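Local coordinates for putative diflavin flavoprotein A 3 (Synechocystis sp., PDB 6H0C), which probably passes electrons from NADH to oxygen, reducing it to water, and is represented here by its flavodiiron core, at residues 76-81 with 136-141; 302-307 with 334-339. All blocks are in the same frame, centred on the assembly; numbering follows the deposited sequence.

Interaction 1 (76-81 with 136-141); sequences LDYVIL and LDLGRG
The CD2 methyl of Leu136 sits squarely over one face of the Tyr78 ring, 3.8 Å from CD2 to the ring centroid and 5° off the normal, a CH-pi contact. Its sister methyl lies farther out toward the phenol end, with Leu136 CD1 3.8 Å from Tyr78 CZ, and the leucine fork thus spans the ring from its centre to its hydroxyl. Leu138 comes in obliquely and brings CD2 to 3.8 Å from Tyr78 CD2. With CG of Leu136 anti to the backbone N (chi1 -174°), the fork reaches across to the tyrosine. No direct hydrogen bond joins the segments, but one water links Tyr78 OH (3.2 Å) to the carbonyl Asp137 O, to which it donates at 2.8 Å. Just beyond Leu138 the chain turns: Asp137 OD1 accepts from Gly139 N at 2.8 Å, an Asx turn in which the donor stands 54° out of the carboxylate plane. Thr103 and Ile105 of strand 103-106 touch Tyr78, while Phe146 and Leu144 of strand 143-148 pack on Leu136 and Leu138, respectively. Tyr78 lies on an inner strand of one sheet and Leu136 on an edge strand of the other, so the contact belongs to the interface between the two facing sheets of the metallo-beta-lactamase αββα sandwich.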
ATOM      1  N   LEU A  76       7.324  13.250 -23.467  1.00 35.79           N
ATOM      2  CA  LEU A  76       7.116  12.133 -22.557  1.00 36.48           C
ATOM      3  C   LEU A  76       6.475  10.942 -23.272  1.00 34.62           C
ATOM      4  O   LEU A  76       5.334  11.020 -23.720  1.00 37.62           O
ATOM      5  CB  LEU A  76       6.244  12.566 -21.380  1.00 33.01           C
ATOM      6  CG  LEU A  76       6.215  11.599 -20.203  1.00 29.76           C
ATOM      7  CD1 LEU A  76       7.625  11.405 -19.647  1.00 26.82           C
ATOM      8  CD2 LEU A  76       5.285  12.141 -19.138  1.00 37.23           C
ATOM      9  N   ASP A  77       7.209   9.839 -23.371  1.00 32.28           N
ATOM     10  CA  ASP A  77       6.693   8.644 -24.033  1.00 32.90           C
ATOM     11  C   ASP A  77       5.844   7.775 -23.114  1.00 38.96           C
ATOM     12  O   ASP A  77       4.815   7.233 -23.540  1.00 33.98           O
ATOM     13  CB  ASP A  77       7.838   7.800 -24.592  1.00 32.93           C
ATOM     14  CG  ASP A  77       8.575   8.496 -25.715  1.00 37.80           C
ATOM     15  OD1 ASP A  77       7.973   8.671 -26.793  1.00 43.17           O
ATOM     16  OD2 ASP A  77       9.756   8.858 -25.526  1.00 36.50           O
ATOM     17  N   TYR A  78       6.280   7.626 -21.861  1.00 34.24           N
ATOM     18  CA  TYR A  78       5.629   6.690 -20.948  1.00 31.56           C
ATOM     19  C   TYR A  78       5.421   7.247 -19.563  1.00 30.92           C
ATOM     20  O   TYR A  78       6.280   7.964 -19.032  1.00 31.83           O
ATOM     21  CB  TYR A  78       6.436   5.395 -20.829  1.00 30.06           C
ATOM     22  CG  TYR A  78       6.594   4.663 -22.140  1.00 32.53           C
ATOM     23  CD1 TYR A  78       5.520   3.982 -22.713  1.00 32.20           C
ATOM     24  CD2 TYR A  78       7.816   4.648 -22.802  1.00 30.62           C
ATOM     25  CE1 TYR A  78       5.660   3.314 -23.912  1.00 31.72           C
ATOM     26  CE2 TYR A  78       7.964   3.982 -23.998  1.00 34.24           C
ATOM     27  CZ  TYR A  78       6.884   3.316 -24.547  1.00 35.31           C
ATOM     28  OH  TYR A  78       7.034   2.647 -25.738  1.00 41.12           O
ATOM     29  N   VAL A  79       4.276   6.903 -18.977  1.00 27.31           N
ATOM     30  CA  VAL A  79       4.085   7.090 -17.548  1.00 28.59           C
ATOM     31  C   VAL A  79       3.887   5.718 -16.894  1.00 28.36           C
ATOM     32  O   VAL A  79       2.905   5.013 -17.153  1.00 26.81           O
ATOM     33  CB  VAL A  79       2.908   8.036 -17.239  1.00 26.83           C
ATOM     34  CG1 VAL A  79       2.743   8.179 -15.728  1.00 27.11           C
ATOM     35  CG2 VAL A  79       3.161   9.393 -17.860  1.00 23.17           C
ATOM     36  N   ILE A  80       4.853   5.339 -16.060  1.00 23.41           N
ATOM     37  CA  ILE A  80       4.863   4.028 -15.440  1.00 23.64           C
ATOM     38  C   ILE A  80       4.346   4.138 -14.008  1.00 26.91           C
ATOM     39  O   ILE A  80       4.841   4.958 -13.224  1.00 27.76           O
ATOM     40  CB  ILE A  80       6.284   3.420 -15.464  1.00 24.39           C
ATOM     41  CG1 ILE A  80       6.802   3.355 -16.898  1.00 24.42           C
ATOM     42  CG2 ILE A  80       6.294   2.034 -14.842  1.00 25.28           C
ATOM     43  CD1 ILE A  80       8.192   2.750 -17.011  1.00 24.70           C
ATOM     44  N   LEU A  81       3.340   3.331 -13.672  1.00 23.03           N
ATOM     45  CA  LEU A  81       2.731   3.399 -12.344  1.00 22.69           C
ATOM     46  C   LEU A  81       3.081   2.166 -11.523  1.00 26.89           C
ATOM     47  O   LEU A  81       2.772   1.039 -11.930  1.00 28.22           O
ATOM     48  CB  LEU A  81       1.208   3.534 -12.445  1.00 22.31           C
ATOM     49  CG  LEU A  81       0.696   4.698 -13.280  1.00 25.15           C
ATOM     50  CD1 LEU A  81      -0.810   4.624 -13.447  1.00 24.10           C
ATOM     51  CD2 LEU A  81       1.104   5.999 -12.624  1.00 26.81           C
ATOM     52  N   LEU A 136       9.995  -3.489 -21.648  1.00 33.21           N
ATOM     53  CA  LEU A 136       9.802  -2.226 -22.340  1.00 30.60           C
ATOM     54  C   LEU A 136      11.180  -1.595 -22.560  1.00 32.34           C
ATOM     55  O   LEU A 136      11.902  -1.281 -21.608  1.00 34.93           O
ATOM     56  CB  LEU A 136       8.884  -1.294 -21.544  1.00 30.83           C
ATOM     57  CG  LEU A 136       8.493   0.010 -22.240  1.00 35.80           C
ATOM     58  CD1 LEU A 136       7.532  -0.272 -23.390  1.00 38.07           C
ATOM     59  CD2 LEU A 136       7.886   1.000 -21.250  1.00 33.02           C
ATOM     60  N   ASP A 137      11.553  -1.426 -23.819  1.00 33.15           N
ATOM     61  CA  ASP A 137      12.898  -0.976 -24.153  1.00 33.05           C
ATOM     62  C   ASP A 137      12.896   0.529 -24.380  1.00 34.66           C
ATOM     63  O   ASP A 137      12.224   1.023 -25.289  1.00 35.62           O
ATOM     64  CB  ASP A 137      13.401  -1.734 -25.387  1.00 37.77           C
ATOM     65  CG  ASP A 137      14.834  -1.404 -25.745  1.00 38.62           C
ATOM     66  OD1 ASP A 137      15.520  -0.707 -24.971  1.00 35.97           O
ATOM     67  OD2 ASP A 137      15.276  -1.864 -26.818  1.00 43.32           O
ATOM     68  N   LEU A 138      13.618   1.254 -23.529  1.00 34.57           N
ATOM     69  CA  LEU A 138      13.727   2.710 -23.654  1.00 33.62           C
ATOM     70  C   LEU A 138      14.936   3.097 -24.497  1.00 34.12           C
ATOM     71  O   LEU A 138      15.205   4.279 -24.703  1.00 37.54           O
ATOM     72  CB  LEU A 138      13.829   3.374 -22.277  1.00 28.68           C
ATOM     73  CG  LEU A 138      12.685   3.078 -21.304  1.00 33.63           C
ATOM     74  CD1 LEU A 138      12.839   3.846 -19.987  1.00 29.26           C
ATOM     75  CD2 LEU A 138      11.336   3.366 -21.955  1.00 36.33           C
ATOM     76  N   GLY A 139      15.665   2.093 -24.974  1.00 34.10           N
ATOM     77  CA  GLY A 139      16.888   2.321 -25.721  1.00 36.56           C
ATOM     78  C   GLY A 139      18.084   2.464 -24.797  1.00 41.35           C
ATOM     79  O   GLY A 139      17.922   2.616 -23.583  1.00 39.00           O
ATOM     80  N   ARG A 140      19.286   2.397 -25.366  1.00 39.30           N
ATOM     81  CA  ARG A 140      20.510   2.647 -24.610  1.00 36.93           C
ATOM     82  C   ARG A 140      20.709   1.666 -23.448  1.00 42.38           C
ATOM     83  O   ARG A 140      21.345   1.999 -22.441  1.00 45.20           O
ATOM     84  CB  ARG A 140      20.520   4.094 -24.097  1.00 33.37           C
ATOM     85  CG  ARG A 140      21.224   5.060 -25.040  1.00 45.14           C
ATOM     86  CD  ARG A 140      20.403   6.300 -25.362  1.00 47.15           C
ATOM     87  NE  ARG A 140      20.559   7.340 -24.356  1.00 45.41           N
ATOM     88  CZ  ARG A 140      20.254   8.618 -24.551  1.00 44.77           C
ATOM     89  NH1 ARG A 140      19.787   9.024 -25.723  1.00 46.95           N
ATOM     90  NH2 ARG A 140      20.417   9.491 -23.569  1.00 37.91           N
ATOM     91  N   GLY A 141      20.174   0.455 -23.598  1.00 38.93           N
ATOM     92  CA  GLY A 141      20.371  -0.594 -22.612  1.00 36.63           C
ATOM     93  C   GLY A 141      19.323  -0.632 -21.508  1.00 38.89           C
ATOM     94  O   GLY A 141      19.328  -1.547 -20.679  1.00 35.06           O
TER
HETATM   95  O   HOH W   1       9.735   1.086 -26.466  1.00 62.57           O

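Interaction 2 (302-307 with 334-339); sequences EAIGKS and ANASKT
Ile304 lays its CG2 methyl against Ala336, touching both the backbone and the side chain of that residue: Ile304 CG2 is 3.7 Å from Ala336 CA and the same 3.7 Å from Ala336 CB. This branch carries the contact. With CG1 of Ile304 anti to the carbonyl carbon (chi1 -68°), CG2 is left anti to the backbone N and is the branch that meets the alanine. The same methyl also meets the chain one residue earlier, with Ile304 CG2 4.0 Å from Asn335 C and 4.3 Å from Asn335 CB, and so it rests along the backbone near the weakly bonded end of helix 323-335. The fit is small and made by carbon atoms, 96 Å² in all, with no hydrogen bond across the two segments. The backbones nevertheless come close, the CA atoms of Ile304 and Ala336 being 6.1 Å apart. Asn335 offers its backbone and CB to the methyl, while its amide ND2 bonds to Ile331 O. Farther along the loop, Ser337 OG and Thr339 OG1 share a 3.0 Å hydrogen bond that ties the two hydroxyls together across the turn. Gln340 provides a polar link beside the apolar one: its OE1 is hydrogen-bonded to Ser307 OG, and its NE2 makes a weak bond to Ile304 O. Phe310 of strand 309-313 touches both Ile304 and Ala336, and Ala259 of strand 257-262 also meets Ile304. The end of helix 297-306 is thereby joined to the loop between helix 323-335 and strand 341-348, on one side of the parallel sheet of the flavodoxin-like domain.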
ATOM      1  N   GLU A 302      -9.021 -19.673   3.029  1.00 31.71           N
ATOM      2  CA  GLU A 302      -7.735 -20.047   3.631  1.00 39.67           C
ATOM      3  C   GLU A 302      -7.414 -19.181   4.844  1.00 33.53           C
ATOM      4  O   GLU A 302      -6.905 -19.667   5.850  1.00 32.69           O
ATOM      5  CB  GLU A 302      -6.596 -19.945   2.612  1.00 51.28           C
ATOM      6  CG  GLU A 302      -6.746 -20.849   1.392  1.00 75.32           C
ATOM      7  CD  GLU A 302      -6.890 -22.329   1.742  1.00 90.40           C
ATOM      8  OE1 GLU A 302      -5.997 -23.117   1.358  1.00 97.07           O
ATOM      9  OE2 GLU A 302      -7.900 -22.707   2.380  1.00 90.83           O
ATOM     10  N   ALA A 303      -7.698 -17.889   4.737  1.00 29.38           N
ATOM     11  CA  ALA A 303      -7.451 -16.987   5.845  1.00 30.28           C
ATOM     12  C   ALA A 303      -8.296 -17.406   7.047  1.00 33.67           C
ATOM     13  O   ALA A 303      -7.774 -17.562   8.150  1.00 33.63           O
ATOM     14  CB  ALA A 303      -7.744 -15.550   5.446  1.00 26.43           C
ATOM     15  N   ILE A 304      -9.596 -17.605   6.827  1.00 32.19           N
ATOM     16  CA  ILE A 304     -10.511 -17.990   7.899  1.00 28.70           C
ATOM     17  C   ILE A 304     -10.151 -19.376   8.457  1.00 34.04           C
ATOM     18  O   ILE A 304     -10.297 -19.645   9.657  1.00 32.54           O
ATOM     19  CB  ILE A 304     -11.976 -17.987   7.417  1.00 27.67           C
ATOM     20  CG1 ILE A 304     -12.449 -16.557   7.123  1.00 23.65           C
ATOM     21  CG2 ILE A 304     -12.882 -18.633   8.462  1.00 34.16           C
ATOM     22  CD1 ILE A 304     -12.339 -15.617   8.313  1.00 22.91           C
ATOM     23  N   GLY A 305      -9.662 -20.245   7.580  1.00 33.75           N
ATOM     24  CA  GLY A 305      -9.235 -21.575   7.970  1.00 35.86           C
ATOM     25  C   GLY A 305      -8.041 -21.600   8.917  1.00 43.36           C
ATOM     26  O   GLY A 305      -7.887 -22.553   9.682  1.00 47.15           O
ATOM     27  N   LYS A 306      -7.195 -20.570   8.881  1.00 36.94           N
ATOM     28  CA  LYS A 306      -6.032 -20.552   9.770  1.00 36.98           C
ATOM     29  C   LYS A 306      -6.104 -19.483  10.877  1.00 34.90           C
ATOM     30  O   LYS A 306      -5.199 -19.389  11.707  1.00 33.95           O
ATOM     31  CB  LYS A 306      -4.741 -20.386   8.949  1.00 32.28           C
ATOM     32  CG  LYS A 306      -4.327 -18.961   8.629  1.00 39.53           C
ATOM     33  CD  LYS A 306      -3.071 -18.944   7.739  1.00 43.89           C
ATOM     34  CE  LYS A 306      -2.490 -17.530   7.564  1.00 42.85           C
ATOM     35  NZ  LYS A 306      -3.427 -16.583   6.881  1.00 32.61           N
ATOM     36  N   SER A 307      -7.180 -18.698  10.920  1.00 30.61           N
ATOM     37  CA  SER A 307      -7.247 -17.599  11.886  1.00 29.97           C
ATOM     38  C   SER A 307      -7.882 -18.003  13.212  1.00 33.29           C
ATOM     39  O   SER A 307      -8.689 -18.933  13.272  1.00 33.94           O
ATOM     40  CB  SER A 307      -8.015 -16.404  11.305  1.00 25.71           C
ATOM     41  OG  SER A 307      -9.370 -16.742  11.035  1.00 30.89           O
ATOM     42  N   ALA A 334     -20.019 -19.339   6.306  1.00 24.95           N
ATOM     43  CA  ALA A 334     -20.026 -20.730   5.853  1.00 27.94           C
ATOM     44  C   ALA A 334     -18.808 -21.498   6.349  1.00 29.04           C
ATOM     45  O   ALA A 334     -18.818 -22.720   6.367  1.00 35.19           O
ATOM     46  CB  ALA A 334     -20.100 -20.798   4.334  1.00 25.18           C
ATOM     47  N   ASN A 335     -17.761 -20.790   6.756  1.00 26.79           N
ATOM     48  CA  ASN A 335     -16.504 -21.468   7.063  1.00 28.67           C
ATOM     49  C   ASN A 335     -15.939 -21.281   8.461  1.00 29.48           C
ATOM     50  O   ASN A 335     -15.175 -22.122   8.929  1.00 33.98           O
ATOM     51  CB  ASN A 335     -15.443 -21.043   6.060  1.00 28.10           C
ATOM     52  CG  ASN A 335     -15.680 -21.640   4.703  1.00 33.17           C
ATOM     53  OD1 ASN A 335     -15.386 -22.819   4.472  1.00 34.45           O
ATOM     54  ND2 ASN A 335     -16.233 -20.841   3.794  1.00 27.57           N
ATOM     55  N   ALA A 336     -16.297 -20.194   9.127  1.00 26.30           N
ATOM     56  CA  ALA A 336     -15.708 -19.911  10.428  1.00 26.60           C
ATOM     57  C   ALA A 336     -16.360 -20.721  11.551  1.00 30.46           C
ATOM     58  O   ALA A 336     -17.584 -20.838  11.636  1.00 33.81           O
ATOM     59  CB  ALA A 336     -15.793 -18.419  10.734  1.00 27.30           C
ATOM     60  N   SER A 337     -15.521 -21.282  12.414  1.00 32.35           N
ATOM     61  CA  SER A 337     -15.999 -21.888  13.646  1.00 34.44           C
ATOM     62  C   SER A 337     -16.461 -20.811  14.627  1.00 34.71           C
ATOM     63  O   SER A 337     -15.857 -19.734  14.712  1.00 32.83           O
ATOM     64  CB  SER A 337     -14.903 -22.736  14.279  1.00 43.63           C
ATOM     65  OG  SER A 337     -15.223 -23.010  15.632  1.00 54.76           O
ATOM     66  N   LYS A 338     -17.519 -21.096  15.377  1.00 34.98           N
ATOM     67  CA  LYS A 338     -18.049 -20.117  16.325  1.00 37.11           C
ATOM     68  C   LYS A 338     -17.076 -19.804  17.471  1.00 37.31           C
ATOM     69  O   LYS A 338     -17.314 -18.885  18.250  1.00 39.32           O
ATOM     70  CB  LYS A 338     -19.390 -20.596  16.899  1.00 40.76           C
ATOM     71  CG  LYS A 338     -20.536 -20.640  15.894  1.00 45.43           C
ATOM     72  CD  LYS A 338     -21.869 -20.876  16.600  1.00 51.55           C
ATOM     73  CE  LYS A 338     -23.039 -20.974  15.623  1.00 55.65           C
ATOM     74  NZ  LYS A 338     -24.355 -21.055  16.333  1.00 65.53           N
ATOM     75  N   THR A 339     -15.983 -20.556  17.576  1.00 35.25           N
ATOM     76  CA  THR A 339     -14.969 -20.272  18.593  1.00 33.20           C
ATOM     77  C   THR A 339     -14.085 -19.106  18.183  1.00 31.87           C
ATOM     78  O   THR A 339     -13.362 -18.557  19.002  1.00 38.64           O
ATOM     79  CB  THR A 339     -14.056 -21.477  18.863  1.00 36.77           C
ATOM     80  OG1 THR A 339     -13.375 -21.838  17.656  1.00 39.50           O
ATOM     81  CG2 THR A 339     -14.858 -22.669  19.368  1.00 36.41           C
TER

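In the fold
The two contacts belong to different domains of the flavodiiron core and lie on opposite sides of the chain's centre, their own centres 45 Å apart and their nearest atoms about 26 Å apart. Interaction 1 joins the two sheets of the metallo-beta-lactamase-like domain, the part that holds the diiron site in this family; interaction 2 joins a helix end to a loop beside the parallel sheet of the flavodoxin-like domain, the fold that binds FMN in relatives. They follow one another along the chain without touching, and each ties together parts of its own domain rather than linking one domain to the other.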